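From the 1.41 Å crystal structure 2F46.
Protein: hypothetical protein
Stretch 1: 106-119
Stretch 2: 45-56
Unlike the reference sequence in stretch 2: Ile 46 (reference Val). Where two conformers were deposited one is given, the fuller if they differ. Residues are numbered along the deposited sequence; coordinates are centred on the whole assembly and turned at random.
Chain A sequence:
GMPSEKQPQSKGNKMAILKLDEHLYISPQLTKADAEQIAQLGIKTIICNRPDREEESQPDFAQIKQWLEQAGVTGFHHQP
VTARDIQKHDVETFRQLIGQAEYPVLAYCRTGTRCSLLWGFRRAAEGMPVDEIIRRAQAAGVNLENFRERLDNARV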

# COMPACT_ATOMS: atom_id res chain seq x y z
N LEU A 106 0.54 4.66 5.50
CA LEU A 106 -0.32 4.67 4.33
C LEU A 106 0.51 4.18 3.14
O LEU A 106 1.52 4.82 2.78
CB LEU A 106 -0.82 6.08 4.04
CG LEU A 106 -1.62 6.32 2.76
CD1 LEU A 106 -2.75 5.42 2.59
CD2 LEU A 106 -2.08 7.78 2.77
N ALA A 107 0.05 3.11 2.51
CA ALA A 107 0.65 2.61 1.27
C ALA A 107 -0.26 2.90 0.10
O ALA A 107 -1.48 2.78 0.22
CB ALA A 107 0.95 1.14 1.35
N TYR A 108 0.30 3.31 -1.03
CA TYR A 108 -0.52 3.56 -2.22
C TYR A 108 0.12 3.04 -3.52
O TYR A 108 1.34 2.83 -3.59
CB TYR A 108 -0.86 5.04 -2.41
CG TYR A 108 0.27 5.93 -2.91
CD1 TYR A 108 1.16 6.51 -2.05
CD2 TYR A 108 0.41 6.22 -4.27
CE1 TYR A 108 2.16 7.38 -2.48
CE2 TYR A 108 1.39 7.08 -4.71
CZ TYR A 108 2.30 7.64 -3.82
OH TYR A 108 3.28 8.48 -4.29
N CYS A 109 -0.72 2.77 -4.51
CA CYS A 109 -0.20 2.56 -5.84
C CYS A 109 -1.21 3.29 -6.71
O CYS A 109 -1.77 4.32 -6.33
CB CYS A 109 0.04 1.07 -6.15
SG CYS A 109 -1.36 0.03 -6.62
N ARG A 110 -1.43 2.79 -7.91
CA ARG A 110 -2.45 3.44 -8.75
C ARG A 110 -3.84 3.23 -8.14
O ARG A 110 -4.68 4.15 -8.12
CB ARG A 110 -2.43 2.86 -10.17
CG ARG A 110 -3.40 3.57 -11.11
CD ARG A 110 -3.34 3.00 -12.51
NE ARG A 110 -4.28 3.71 -13.38
CZ ARG A 110 -5.57 3.43 -13.50
NH1 ARG A 110 -6.13 2.43 -12.82
NH2 ARG A 110 -6.31 4.16 -14.33
N THR A 111 -4.08 2.01 -7.66
CA THR A 111 -5.37 1.62 -7.12
C THR A 111 -5.35 1.12 -5.69
O THR A 111 -6.41 1.00 -5.06
CB THR A 111 -5.94 0.45 -7.92
OG1 THR A 111 -5.00 -0.64 -7.87
CG2 THR A 111 -6.25 0.85 -9.33
N GLY A 112 -4.17 0.79 -5.17
CA GLY A 112 -4.06 0.07 -3.91
C GLY A 112 -3.92 -1.43 -4.09
O GLY A 112 -3.65 -2.14 -3.11
N THR A 113 -4.03 -1.94 -5.31
CA THR A 113 -3.90 -3.37 -5.58
C THR A 113 -2.53 -3.91 -5.17
O THR A 113 -2.42 -4.95 -4.54
CB THR A 113 -4.16 -3.66 -7.06
OG1 THR A 113 -5.52 -3.29 -7.32
CG2 THR A 113 -3.97 -5.13 -7.39
N ARG A 114 -1.49 -3.20 -5.58
CA ARG A 114 -0.14 -3.72 -5.27
C ARG A 114 0.14 -3.75 -3.78
O ARG A 114 0.73 -4.75 -3.30
CB ARG A 114 0.92 -2.93 -6.01
CG ARG A 114 0.94 -3.23 -7.49
CD ARG A 114 1.75 -2.18 -8.28
NE ARG A 114 0.86 -1.15 -8.80
CZ ARG A 114 1.19 -0.34 -9.80
NH1 ARG A 114 2.39 -0.38 -10.34
NH2 ARG A 114 0.28 0.50 -10.27
N CYS A 115 -0.29 -2.72 -3.06
CA CYS A 115 -0.15 -2.66 -1.60
C CYS A 115 -0.86 -3.87 -0.97
O CYS A 115 -0.32 -4.61 -0.13
CB CYS A 115 -0.69 -1.34 -1.05
SG CYS A 115 -0.21 0.14 -2.04
N SER A 116 -2.09 -4.08 -1.44
CA SER A 116 -2.92 -5.13 -0.89
C SER A 116 -2.32 -6.50 -1.18
O SER A 116 -2.41 -7.43 -0.37
CB SER A 116 -4.35 -5.00 -1.40
OG SER A 116 -4.92 -3.76 -1.07
N LEU A 117 -1.69 -6.66 -2.34
CA LEU A 117 -1.01 -7.91 -2.64
C LEU A 117 0.25 -8.12 -1.81
O LEU A 117 0.54 -9.25 -1.35
CB LEU A 117 -0.64 -7.97 -4.10
CG LEU A 117 -1.76 -8.26 -5.07
CD1 LEU A 117 -1.29 -8.08 -6.47
CD2 LEU A 117 -2.26 -9.66 -4.92
N LEU A 118 1.06 -7.09 -1.62
CA LEU A 118 2.24 -7.24 -0.80
C LEU A 118 1.85 -7.66 0.62
O LEU A 118 2.49 -8.56 1.21
CB LEU A 118 3.05 -5.93 -0.79
CG LEU A 118 3.71 -5.62 -2.15
CD1 LEU A 118 4.15 -4.18 -2.16
CD2 LEU A 118 4.89 -6.55 -2.43
N TRP A 119 0.81 -7.03 1.16
CA TRP A 119 0.23 -7.38 2.47
C TRP A 119 -0.29 -8.80 2.41
O TRP A 119 0.05 -9.66 3.24
CB TRP A 119 -0.89 -6.41 2.82
CG TRP A 119 -1.64 -6.72 4.03
CD1 TRP A 119 -1.33 -6.32 5.30
CD2 TRP A 119 -2.86 -7.43 4.11
NE1 TRP A 119 -2.27 -6.82 6.18
CE2 TRP A 119 -3.22 -7.50 5.47
CE3 TRP A 119 -3.67 -8.06 3.16
CZ2 TRP A 119 -4.37 -8.13 5.90
CZ3 TRP A 119 -4.83 -8.67 3.59
CH2 TRP A 119 -5.14 -8.74 4.95
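Stretch 2, residues 45-56: TIICNRPDREEE

Stretch 2 enters as a strand, Thr 45 to Cys 48, lying parallel to strand 106-108 with a crossing angle of -17°. Leu 106 pairs with Ile 46, Ala 107 with Ile 47 and Tyr 108 with Cys 48. The ladder alternates as parallel pairing requires: Leu 106 N donates to Thr 45 O (2.8 Å), Ile 47 N to Leu 106 O (2.9 Å), Tyr 108 N to Ile 47 O (2.9 Å) and Asn 49 N to Tyr 108 O (2.8 Å). Beyond this last bond stretch 2 continues as loop, while stretch 1 turns through Gly 112 into its helix.

Partners in register share a face. Leu 106, Tyr 108, Ile 46 and Cys 48 share one: Leu 106 CD2 meets Ile 46 CD1 at 3.7 Å, and Cys 48 CA lies over the Tyr 108 ring, 4.3 Å from its centroid. Ala 107 and Ile 47 share the other, CB to CB 4.1 Å.

Asn 49 points toward stretch 1, its ND2 3.4 Å from Leu 118 CD1. Arg 114 grips Glu 54 with two bonds, NH1 to OE2 (2.8 Å) and NH2 to OE1 (3.0 Å). Arg 50 NE also binds Glu 54 OE1 (2.8 Å), so one carboxylate serves two arginines. Glu 55 OE2 likewise accepts from Arg 50 NH2 (2.8 Å) and Arg 110 NE (3.2 Å).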

# COMPACT_ATOMS: atom_id res chain seq x y z
N THR A 45 3.93 7.54 8.09
CA THR A 45 4.80 6.91 7.09
C THR A 45 4.01 6.66 5.81
O THR A 45 2.88 6.19 5.86
CB THR A 45 5.32 5.56 7.57
OG1 THR A 45 5.93 5.75 8.86
CG2 THR A 45 6.32 4.94 6.60
N ILE A 46 4.62 7.01 4.68
CA ILE A 46 4.07 6.81 3.34
C ILE A 46 4.96 5.82 2.61
O ILE A 46 6.18 6.01 2.55
CB ILE A 46 4.06 8.13 2.52
CG1 ILE A 46 2.94 9.05 3.03
CG2 ILE A 46 3.95 7.88 1.00
CD1 ILE A 46 1.55 8.69 2.56
N ILE A 47 4.34 4.78 2.06
CA ILE A 47 4.98 3.83 1.16
C ILE A 47 4.30 3.94 -0.22
O ILE A 47 3.07 3.81 -0.34
CB ILE A 47 4.89 2.37 1.61
CG1 ILE A 47 5.55 2.21 2.98
CG2 ILE A 47 5.60 1.46 0.62
CD1 ILE A 47 5.34 0.86 3.67
N CYS A 48 5.07 4.21 -1.26
CA CYS A 48 4.60 4.23 -2.61
C CYS A 48 5.05 3.01 -3.33
O CYS A 48 6.27 2.77 -3.44
CB CYS A 48 5.13 5.43 -3.36
SG CYS A 48 4.78 5.48 -5.10
N ASN A 49 4.07 2.24 -3.80
CA ASN A 49 4.37 0.98 -4.50
C ASN A 49 4.25 1.03 -6.02
O ASN A 49 4.13 0.01 -6.67
CB ASN A 49 3.54 -0.20 -3.93
CG ASN A 49 3.89 -0.55 -2.50
OD1 ASN A 49 3.02 -0.57 -1.61
ND2 ASN A 49 5.17 -0.91 -2.25
N ARG A 50 4.25 2.27 -6.53
CA ARG A 50 4.03 2.57 -7.94
C ARG A 50 5.29 3.13 -8.55
O ARG A 50 5.79 4.14 -8.06
CB ARG A 50 2.89 3.60 -8.12
CG ARG A 50 2.38 3.66 -9.52
CD ARG A 50 1.27 4.66 -9.64
NE ARG A 50 0.69 4.53 -10.94
CZ ARG A 50 -0.29 5.28 -11.41
NH1 ARG A 50 -0.78 6.28 -10.71
NH2 ARG A 50 -0.76 5.01 -12.61
N PRO A 51 5.79 2.52 -9.64
CA PRO A 51 6.84 3.23 -10.39
C PRO A 51 6.37 4.60 -10.86
O PRO A 51 5.22 4.77 -11.21
CB PRO A 51 7.07 2.31 -11.60
CG PRO A 51 6.51 0.96 -11.18
CD PRO A 51 5.34 1.30 -10.32
N ASP A 52 7.28 5.57 -10.91
CA ASP A 52 6.96 6.87 -11.49
C ASP A 52 6.70 6.67 -12.99
O ASP A 52 7.27 5.75 -13.60
CB ASP A 52 8.12 7.86 -11.32
CG ASP A 52 8.31 8.37 -9.89
OD1 ASP A 52 7.35 8.33 -9.08
OD2 ASP A 52 9.45 8.82 -9.58
N ARG A 53 5.85 7.54 -13.54
CA ARG A 53 5.63 7.70 -15.00
C ARG A 53 4.85 6.55 -15.59
O ARG A 53 4.96 6.27 -16.79
CB ARG A 53 6.95 7.93 -15.74
CG ARG A 53 7.81 9.01 -15.15
CD ARG A 53 7.09 10.34 -15.15
NE ARG A 53 7.89 11.32 -14.43
CZ ARG A 53 8.88 12.04 -14.96
NH1 ARG A 53 9.19 11.95 -16.26
NH2 ARG A 53 9.58 12.86 -14.17
N GLU A 54 3.98 5.93 -14.79
CA GLU A 54 3.01 5.01 -15.34
C GLU A 54 1.95 5.74 -16.16
O GLU A 54 1.49 5.19 -17.15
CB GLU A 54 2.35 4.13 -14.25
CG GLU A 54 3.24 3.02 -13.76
CD GLU A 54 2.52 1.95 -12.93
OE1 GLU A 54 1.42 2.23 -12.41
OE2 GLU A 54 3.11 0.82 -12.82
N GLU A 55 1.57 6.94 -15.74
CA GLU A 55 0.64 7.80 -16.49
C GLU A 55 1.19 9.22 -16.52
O GLU A 55 1.91 9.62 -15.62
CB GLU A 55 -0.72 7.87 -15.82
CG GLU A 55 -1.38 6.56 -15.64
CD GLU A 55 -2.73 6.73 -14.96
OE1 GLU A 55 -3.70 7.11 -15.65
OE2 GLU A 55 -2.82 6.49 -13.75
N GLU A 56 0.82 9.99 -17.55
CA GLU A 56 1.34 11.35 -17.73
C GLU A 56 0.94 12.29 -16.61
O GLU A 56 1.73 13.15 -16.23
CB GLU A 56 0.87 11.95 -19.06